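Local coordinates for uncharacterized protein (Kutzneria albida DSM 43870, PDB 5M6Q) that probably cross-links proteins as a microbial transglutaminase, transferring the side-chain acyl group of glutamine to amines, at residues L65-L70 / F217-A222; L103-N108 / R152-V157. All blocks are in the same frame, centred on the assembly; numbering follows the deposited sequence.

Contact 1 of 2, residues L65-L70 / F217-A222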
ATOM      1  N   LEU A  65       7.788   5.398   0.856  1.00 23.08           N
ATOM      2  CA  LEU A  65       7.221   6.456   0.032  1.00 24.42           C
ATOM      3  C   LEU A  65       5.762   6.620   0.398  1.00 22.50           C
ATOM      4  O   LEU A  65       4.878   6.161  -0.333  1.00 21.78           O
ATOM      5  CB  LEU A  65       7.364   6.135  -1.461  1.00 19.20           C
ATOM      6  CG  LEU A  65       8.765   5.995  -2.072  1.00 28.03           C
ATOM      7  CD1 LEU A  65       8.632   5.707  -3.565  1.00 26.57           C
ATOM      8  CD2 LEU A  65       9.672   7.234  -1.824  1.00 19.24           C
ATOM      9  N   SER A  66       5.525   7.272   1.536  1.00 23.87           N
ATOM     10  CA  SER A  66       4.177   7.448   2.087  1.00 24.79           C
ATOM     11  C   SER A  66       3.773   8.911   2.048  1.00 22.37           C
ATOM     12  O   SER A  66       4.572   9.779   2.382  1.00 20.96           O
ATOM     13  CB  SER A  66       4.097   6.937   3.530  1.00 20.15           C
ATOM     14  OG  SER A  66       4.270   5.535   3.587  1.00 21.69           O
ATOM     15  N   PHE A  67       2.513   9.177   1.708  1.00 20.92           N
ATOM     16  CA  PHE A  67       2.063  10.555   1.512  1.00 24.89           C
ATOM     17  C   PHE A  67       0.701  10.827   2.168  1.00 22.22           C
ATOM     18  O   PHE A  67      -0.104   9.917   2.341  1.00 23.10           O
ATOM     19  CB  PHE A  67       2.022  10.863   0.006  1.00 20.38           C
ATOM     20  CG  PHE A  67       3.303  10.538  -0.692  1.00 21.09           C
ATOM     21  CD1 PHE A  67       4.378  11.415  -0.634  1.00 23.31           C
ATOM     22  CD2 PHE A  67       3.459   9.349  -1.374  1.00 19.48           C
ATOM     23  CE1 PHE A  67       5.569  11.115  -1.261  1.00 19.58           C
ATOM     24  CE2 PHE A  67       4.656   9.044  -1.994  1.00 21.54           C
ATOM     25  CZ  PHE A  67       5.707   9.924  -1.941  1.00 23.52           C
ATOM     26  N   GLY A  68       0.464  12.088   2.532  1.00 24.33           N
ATOM     27  CA  GLY A  68      -0.766  12.494   3.187  1.00 25.06           C
ATOM     28  C   GLY A  68      -1.991  12.439   2.281  1.00 26.65           C
ATOM     29  O   GLY A  68      -3.117  12.322   2.760  1.00 25.86           O
ATOM     30  N   SER A  69      -1.794  12.515   0.972  1.00 21.28           N
ATOM     31  CA  SER A  69      -2.951  12.480   0.079  1.00 26.38           C
ATOM     32  C   SER A  69      -2.779  11.516  -1.092  1.00 21.58           C
ATOM     33  O   SER A  69      -1.674  11.298  -1.585  1.00 25.22           O
ATOM     34  CB  SER A  69      -3.262  13.885  -0.443  1.00 29.25           C
ATOM     35  OG  SER A  69      -2.379  14.243  -1.484  1.00 34.34           O
ATOM     36  N   LEU A  70      -3.892  10.927  -1.519  1.00 23.94           N
ATOM     37  CA  LEU A  70      -3.910  10.014  -2.653  1.00 19.30           C
ATOM     38  C   LEU A  70      -3.357  10.667  -3.925  1.00 23.21           C
ATOM     39  O   LEU A  70      -2.618  10.034  -4.670  1.00 24.42           O
ATOM     40  CB  LEU A  70      -5.333   9.505  -2.895  1.00 22.95           C
ATOM     41  CG  LEU A  70      -5.505   8.591  -4.105  1.00 21.93           C
ATOM     42  CD1 LEU A  70      -4.618   7.344  -3.975  1.00 20.46           C
ATOM     43  CD2 LEU A  70      -6.987   8.222  -4.318  1.00 21.16           C
ATOM     44  N   PHE A 217      -1.003   7.352   1.977  1.00 20.53           N
ATOM     45  CA  PHE A 217      -1.092   6.697   0.700  1.00 22.76           C
ATOM     46  C   PHE A 217       0.333   6.449   0.243  1.00 20.55           C
ATOM     47  O   PHE A 217       1.137   7.376   0.137  1.00 23.35           O
ATOM     48  CB  PHE A 217      -1.878   7.553  -0.291  1.00 22.92           C
ATOM     49  CG  PHE A 217      -3.295   7.777   0.127  1.00 23.95           C
ATOM     50  CD1 PHE A 217      -4.290   6.900  -0.277  1.00 23.25           C
ATOM     51  CD2 PHE A 217      -3.622   8.817   0.973  1.00 25.26           C
ATOM     52  CE1 PHE A 217      -5.587   7.090   0.126  1.00 21.83           C
ATOM     53  CE2 PHE A 217      -4.920   9.009   1.378  1.00 26.78           C
ATOM     54  CZ  PHE A 217      -5.898   8.147   0.959  1.00 20.15           C
ATOM     55  N   THR A 218       0.621   5.190  -0.038  1.00 19.07           N
ATOM     56  CA  THR A 218       1.989   4.718  -0.137  1.00 20.00           C
ATOM     57  C   THR A 218       2.233   4.133  -1.498  1.00 18.30           C
ATOM     58  O   THR A 218       1.397   3.418  -2.046  1.00 21.16           O
ATOM     59  CB  THR A 218       2.285   3.667   0.957  1.00 20.11           C
ATOM     60  OG1 THR A 218       2.066   4.265   2.237  1.00 24.12           O
ATOM     61  CG2 THR A 218       3.726   3.150   0.866  1.00 21.32           C
ATOM     62  N   VAL A 219       3.383   4.469  -2.055  1.00 22.49           N
ATOM     63  CA  VAL A 219       3.780   3.972  -3.355  1.00 21.73           C
ATOM     64  C   VAL A 219       4.873   2.957  -3.146  1.00 26.33           C
ATOM     65  O   VAL A 219       5.821   3.211  -2.403  1.00 23.74           O
ATOM     66  CB  VAL A 219       4.255   5.119  -4.264  1.00 21.32           C
ATOM     67  CG1 VAL A 219       4.579   4.585  -5.651  1.00 25.36           C
ATOM     68  CG2 VAL A 219       3.219   6.214  -4.324  1.00 22.87           C
ATOM     69  N   ALA A 220       4.749   1.809  -3.795  1.00 22.25           N
ATOM     70  CA  ALA A 220       5.761   0.767  -3.698  1.00 22.84           C
ATOM     71  C   ALA A 220       5.843   0.038  -5.023  1.00 27.14           C
ATOM     72  O   ALA A 220       4.881   0.025  -5.801  1.00 25.75           O
ATOM     73  CB  ALA A 220       5.435  -0.217  -2.563  1.00 24.27           C
ATOM     74  N   PHE A 221       6.989  -0.573  -5.290  1.00 23.37           N
ATOM     75  CA  PHE A 221       7.137  -1.346  -6.502  1.00 24.55           C
ATOM     76  C   PHE A 221       6.541  -2.720  -6.336  1.00 23.08           C
ATOM     77  O   PHE A 221       6.789  -3.417  -5.359  1.00 23.56           O
ATOM     78  CB  PHE A 221       8.609  -1.429  -6.922  1.00 21.97           C
ATOM     79  CG  PHE A 221       9.082  -0.181  -7.601  1.00 26.75           C
ATOM     80  CD1 PHE A 221       8.563   0.175  -8.831  1.00 24.92           C
ATOM     81  CD2 PHE A 221       9.999   0.662  -6.992  1.00 21.16           C
ATOM     82  CE1 PHE A 221       8.969   1.322  -9.461  1.00 24.50           C
ATOM     83  CE2 PHE A 221      10.418   1.816  -7.623  1.00 24.46           C
ATOM     84  CZ  PHE A 221       9.894   2.152  -8.858  1.00 21.31           C
ATOM     85  N   ALA A 222       5.698  -3.077  -7.286  1.00 25.87           N
ATOM     86  CA  ALA A 222       5.171  -4.424  -7.365  1.00 26.01           C
ATOM     87  C   ALA A 222       5.871  -5.124  -8.522  1.00 20.33           C
ATOM     88  O   ALA A 222       6.333  -4.482  -9.462  1.00 23.78           O
ATOM     89  CB  ALA A 222       3.653  -4.416  -7.561  1.00 23.13           C
TER
HETATM   90  O   HOH W   1       6.874   2.732   0.184  1.00 23.05           O

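Contact 2 of 2, residues L103-N108 / R152-V157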
ATOM      1  N   LEU A 103      10.316  13.628  -7.962  1.00 26.93           N
ATOM      2  CA  LEU A 103      10.996  12.608  -7.184  1.00 24.76           C
ATOM      3  C   LEU A 103      12.258  13.136  -6.469  1.00 28.72           C
ATOM      4  O   LEU A 103      12.604  12.658  -5.392  1.00 25.67           O
ATOM      5  CB  LEU A 103      11.330  11.419  -8.093  1.00 30.59           C
ATOM      6  CG  LEU A 103      10.098  10.781  -8.760  1.00 22.36           C
ATOM      7  CD1 LEU A 103      10.492   9.664  -9.706  1.00 24.47           C
ATOM      8  CD2 LEU A 103       9.109  10.264  -7.732  1.00 20.61           C
ATOM      9  N   LYS A 104      12.924  14.132  -7.041  1.00 26.68           N
ATOM     10  CA  LYS A 104      14.195  14.593  -6.477  1.00 26.91           C
ATOM     11  C   LYS A 104      14.025  15.289  -5.134  1.00 31.91           C
ATOM     12  O   LYS A 104      14.977  15.394  -4.374  1.00 34.51           O
ATOM     13  CB  LYS A 104      14.920  15.528  -7.455  1.00 31.48           C
ATOM     14  CG  LYS A 104      14.292  16.892  -7.622  1.00 28.23           C
ATOM     15  CD  LYS A 104      15.041  17.715  -8.673  1.00 33.08           C
ATOM     16  CE  LYS A 104      14.501  19.130  -8.744  1.00 35.19           C
ATOM     17  NZ  LYS A 104      15.199  19.963  -9.774  1.00 49.74           N
ATOM     18  N   ARG A 105      12.817  15.755  -4.822  1.00 27.77           N
ATOM     19  CA  ARG A 105      12.600  16.397  -3.532  1.00 31.34           C
ATOM     20  C   ARG A 105      12.214  15.414  -2.440  1.00 27.70           C
ATOM     21  O   ARG A 105      12.049  15.807  -1.299  1.00 30.02           O
ATOM     22  CB  ARG A 105      11.518  17.458  -3.637  1.00 29.28           C
ATOM     23  CG  ARG A 105      11.747  18.451  -4.748  1.00 37.53           C
ATOM     24  CD  ARG A 105      10.443  18.784  -5.396  1.00 40.59           C
ATOM     25  NE  ARG A 105       9.708  19.834  -4.711  1.00 48.63           N
ATOM     26  CZ  ARG A 105       8.380  19.924  -4.730  1.00 56.13           C
ATOM     27  NH1 ARG A 105       7.772  20.927  -4.111  1.00 45.52           N
ATOM     28  NH2 ARG A 105       7.655  19.004  -5.366  1.00 45.19           N
ATOM     29  N   LEU A 106      12.059  14.144  -2.788  1.00 25.24           N
ATOM     30  CA  LEU A 106      11.544  13.149  -1.846  1.00 25.57           C
ATOM     31  C   LEU A 106      12.626  12.387  -1.087  1.00 27.84           C
ATOM     32  O   LEU A 106      13.754  12.295  -1.546  1.00 26.44           O
ATOM     33  CB  LEU A 106      10.678  12.140  -2.586  1.00 28.47           C
ATOM     34  CG  LEU A 106       9.459  12.728  -3.294  1.00 30.58           C
ATOM     35  CD1 LEU A 106       8.664  11.618  -3.944  1.00 32.24           C
ATOM     36  CD2 LEU A 106       8.625  13.486  -2.298  1.00 25.76           C
ATOM     37  N   LYS A 107      12.262  11.812   0.058  1.00 23.58           N
ATOM     38  CA  LYS A 107      13.151  10.900   0.762  1.00 26.47           C
ATOM     39  C   LYS A 107      12.844   9.458   0.373  1.00 29.27           C
ATOM     40  O   LYS A 107      11.695   9.138   0.064  1.00 26.64           O
ATOM     41  CB  LYS A 107      13.023  11.100   2.269  1.00 27.83           C
ATOM     42  CG  LYS A 107      13.313  12.549   2.663  1.00 33.47           C
ATOM     43  CD  LYS A 107      13.758  12.677   4.110  1.00 42.90           C
ATOM     44  CE  LYS A 107      14.702  13.879   4.315  1.00 42.45           C
ATOM     45  NZ  LYS A 107      14.059  15.168   3.938  1.00 46.17           N
ATOM     46  N   ASN A 108      13.881   8.618   0.337  1.00 23.02           N
ATOM     47  CA  ASN A 108      13.747   7.150   0.230  1.00 24.52           C
ATOM     48  C   ASN A 108      13.400   6.610  -1.144  1.00 21.63           C
ATOM     49  O   ASN A 108      13.044   5.447  -1.262  1.00 23.69           O
ATOM     50  CB  ASN A 108      12.690   6.626   1.207  1.00 22.93           C
ATOM     51  CG  ASN A 108      12.843   7.207   2.589  1.00 32.93           C
ATOM     52  OD1 ASN A 108      13.947   7.270   3.117  1.00 29.20           O
ATOM     53  ND2 ASN A 108      11.729   7.650   3.182  1.00 30.42           N
ATOM     54  N   ARG A 152       4.730  20.012   4.268  1.00 29.12           N
ATOM     55  CA  ARG A 152       3.921  21.068   3.655  1.00 34.04           C
ATOM     56  C   ARG A 152       4.240  21.286   2.180  1.00 34.83           C
ATOM     57  O   ARG A 152       3.444  21.880   1.456  1.00 37.92           O
ATOM     58  CB  ARG A 152       4.106  22.399   4.394  1.00 36.28           C
ATOM     59  CG  ARG A 152       3.487  22.470   5.775  1.00 39.90           C
ATOM     60  CD  ARG A 152       3.839  23.794   6.470  1.00 45.41           C
ATOM     61  NE  ARG A 152       5.009  23.653   7.342  1.00 53.83           N
ATOM     62  CZ  ARG A 152       6.177  24.271   7.167  1.00 48.30           C
ATOM     63  NH1 ARG A 152       6.358  25.116   6.159  1.00 40.31           N
ATOM     64  NH2 ARG A 152       7.163  24.045   8.021  1.00 47.46           N
ATOM     65  N   GLU A 153       5.400  20.829   1.722  1.00 28.17           N
ATOM     66  CA  GLU A 153       5.753  21.036   0.320  1.00 28.12           C
ATOM     67  C   GLU A 153       5.567  19.770  -0.532  1.00 29.74           C
ATOM     68  O   GLU A 153       5.036  19.826  -1.629  1.00 28.85           O
ATOM     69  CB  GLU A 153       7.195  21.541   0.206  1.00 31.88           C
ATOM     70  CG  GLU A 153       7.510  22.211  -1.123  1.00 44.68           C
ATOM     71  CD  GLU A 153       8.936  21.924  -1.625  1.00 55.25           C
ATOM     72  OE1 GLU A 153       9.657  21.126  -0.983  1.00 57.19           O
ATOM     73  OE2 GLU A 153       9.332  22.487  -2.675  1.00 56.67           O
ATOM     74  N   THR A 154       5.994  18.625  -0.023  1.00 25.21           N
ATOM     75  CA  THR A 154       5.987  17.422  -0.839  1.00 29.81           C
ATOM     76  C   THR A 154       4.874  16.460  -0.461  1.00 27.05           C
ATOM     77  O   THR A 154       4.678  15.461  -1.152  1.00 24.93           O
ATOM     78  CB  THR A 154       7.309  16.666  -0.732  1.00 25.00           C
ATOM     79  OG1 THR A 154       7.461  16.171   0.606  1.00 26.32           O
ATOM     80  CG2 THR A 154       8.462  17.576  -1.088  1.00 25.08           C
ATOM     81  N   ASP A 155       4.180  16.755   0.639  1.00 23.61           N
ATOM     82  CA  ASP A 155       3.116  15.897   1.146  1.00 22.41           C
ATOM     83  C   ASP A 155       3.665  14.549   1.663  1.00 27.97           C
ATOM     84  O   ASP A 155       2.897  13.627   1.947  1.00 23.80           O
ATOM     85  CB  ASP A 155       2.068  15.676   0.043  1.00 27.40           C
ATOM     86  CG  ASP A 155       0.711  15.255   0.582  1.00 33.33           C
ATOM     87  OD1 ASP A 155       0.311  15.730   1.674  1.00 33.35           O
ATOM     88  OD2 ASP A 155       0.033  14.465  -0.115  1.00 36.02           O
ATOM     89  N   GLN A 156       4.985  14.422   1.808  1.00 24.16           N
ATOM     90  CA  GLN A 156       5.535  13.136   2.246  1.00 22.87           C
ATOM     91  C   GLN A 156       5.442  12.970   3.756  1.00 21.22           C
ATOM     92  O   GLN A 156       5.677  13.899   4.517  1.00 22.74           O
ATOM     93  CB  GLN A 156       6.997  12.951   1.797  1.00 19.32           C
ATOM     94  CG  GLN A 156       7.573  11.563   2.140  1.00 18.50           C
ATOM     95  CD  GLN A 156       8.879  11.269   1.393  1.00 24.13           C
ATOM     96  OE1 GLN A 156       9.523  12.180   0.886  1.00 25.21           O
ATOM     97  NE2 GLN A 156       9.261   9.997   1.320  1.00 23.66           N
ATOM     98  N   VAL A 157       5.087  11.767   4.186  1.00 22.77           N
ATOM     99  CA  VAL A 157       4.974  11.496   5.602  1.00 23.46           C
ATOM    100  C   VAL A 157       6.174  10.671   6.025  1.00 25.91           C
ATOM    101  O   VAL A 157       6.477   9.648   5.414  1.00 23.47           O
ATOM    102  CB  VAL A 157       3.656  10.779   5.931  1.00 23.91           C
ATOM    103  CG1 VAL A 157       3.683  10.255   7.361  1.00 20.93           C
ATOM    104  CG2 VAL A 157       2.491  11.713   5.710  1.00 24.14           C
TER

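Contact 1 of 2, residues L65-L70 / F217-A222
Ser66 and Phe67 pair with Thr218 and Phe217 as two antiparallel strands at the border of the central sheet of this microbial transglutaminase, the short strand 66-67 lying outermost beside strand 214-223. Phe67 and Phe217 form the hydrogen-bonded pair: Phe217 N gives to Phe67 O at 2.7 Å, and Phe67 N returns a bond to Phe217 O, reaching it from above the carbonyl plane. Two residues along each strand, Val219 N gives to Leu65 O at 2.8 Å. At the non-hydrogen-bonded pair Ser66 and Thr218 put their side chains on the same face of the sheet, where two hydroxyls can meet: Thr218 OG1 donates to Ser66 OG at 2.9 Å; Ser66 OG also bonds to Leu63 O. The Phe217 ring, with CG anti to its carbonyl carbon (chi1 -63°), lies against the start of helix 70-84, where Leu70 N sits over one face and Leu70 CB makes a CH-pi contact 3.9 Å from the ring centroid. An alanine in place of Phe217 would probably open a gap beneath Leu70, leaving its CB and CD1 without the ring they pack on. Phe67 turns its ring edge to Val219, both being apolar residues suited to a buried site, with Phe67 CE2 3.9 Å from Val219 CG2.

Contact 2 of 2, residues L103-N108 / R152-V157
From Arg105 to Asn108 and from Glu153 to Gln156 the two backbones run nearly parallel, 12° apart end to end, with Leu106 CA and Thr154 CA 7.1 Å from each other. This is a loop-to-loop contact at the surface of the transglutaminase fold, and side chains rather than a beta ladder bridge the strip. Gln156 makes the central link, its amide imitating a neighbouring strand by pairing with the backbone of a single residue: Lys107 N gives to Gln156 OE1 at 2.9 Å, in the carbonyl plane and on a lone pair, while Gln156 NE2 returns a nearly straight bond (174°) to Lys107 O. A glutamine suits the place because it carries donor and acceptor side by side, and with CG anti to its backbone N (chi1 -175°) and the chain extended beyond, it spans the gap. Asn108 ND2, close by, bonds to Asn64 O. Thr154 forms an ST turn, OG1 accepting from Gln156 N, and its CB lies 3.8 Å from Leu106 CD2, one methyl of the branched leucine end, as the two side chains slide past each other in opposite directions. At the exposed end Arg105 and Glu153 form a salt bridge, their guanidinium and carboxylate planes 88° apart. Glu153 OE2 lies in the guanidinium plane but is approached from above its own carboxylate plane, with Arg105 NH1 2.6 Å away.

Overall arrangement
Following the chain, residues 65-70 lead from the edge strand into helix 70-84, and 103-108 then form the loop between helices 90-99 and 109-112. After strand 122-131 and helix 141-146, the loop 152-157 returns to 103-108 and closes contact 2. Contact 1 closes much later, when strand 214-223 comes back to residues 65-70, so the smaller loop lies wholly within the larger. Their centres are about 11 Å apart, and the two meet directly: Ser66 and Val157 share a backbone hydrogen bond, while Ser69 OG reaches Asp155 OD2. The sheet border, helix 70-84 and the surface loops are thereby joined.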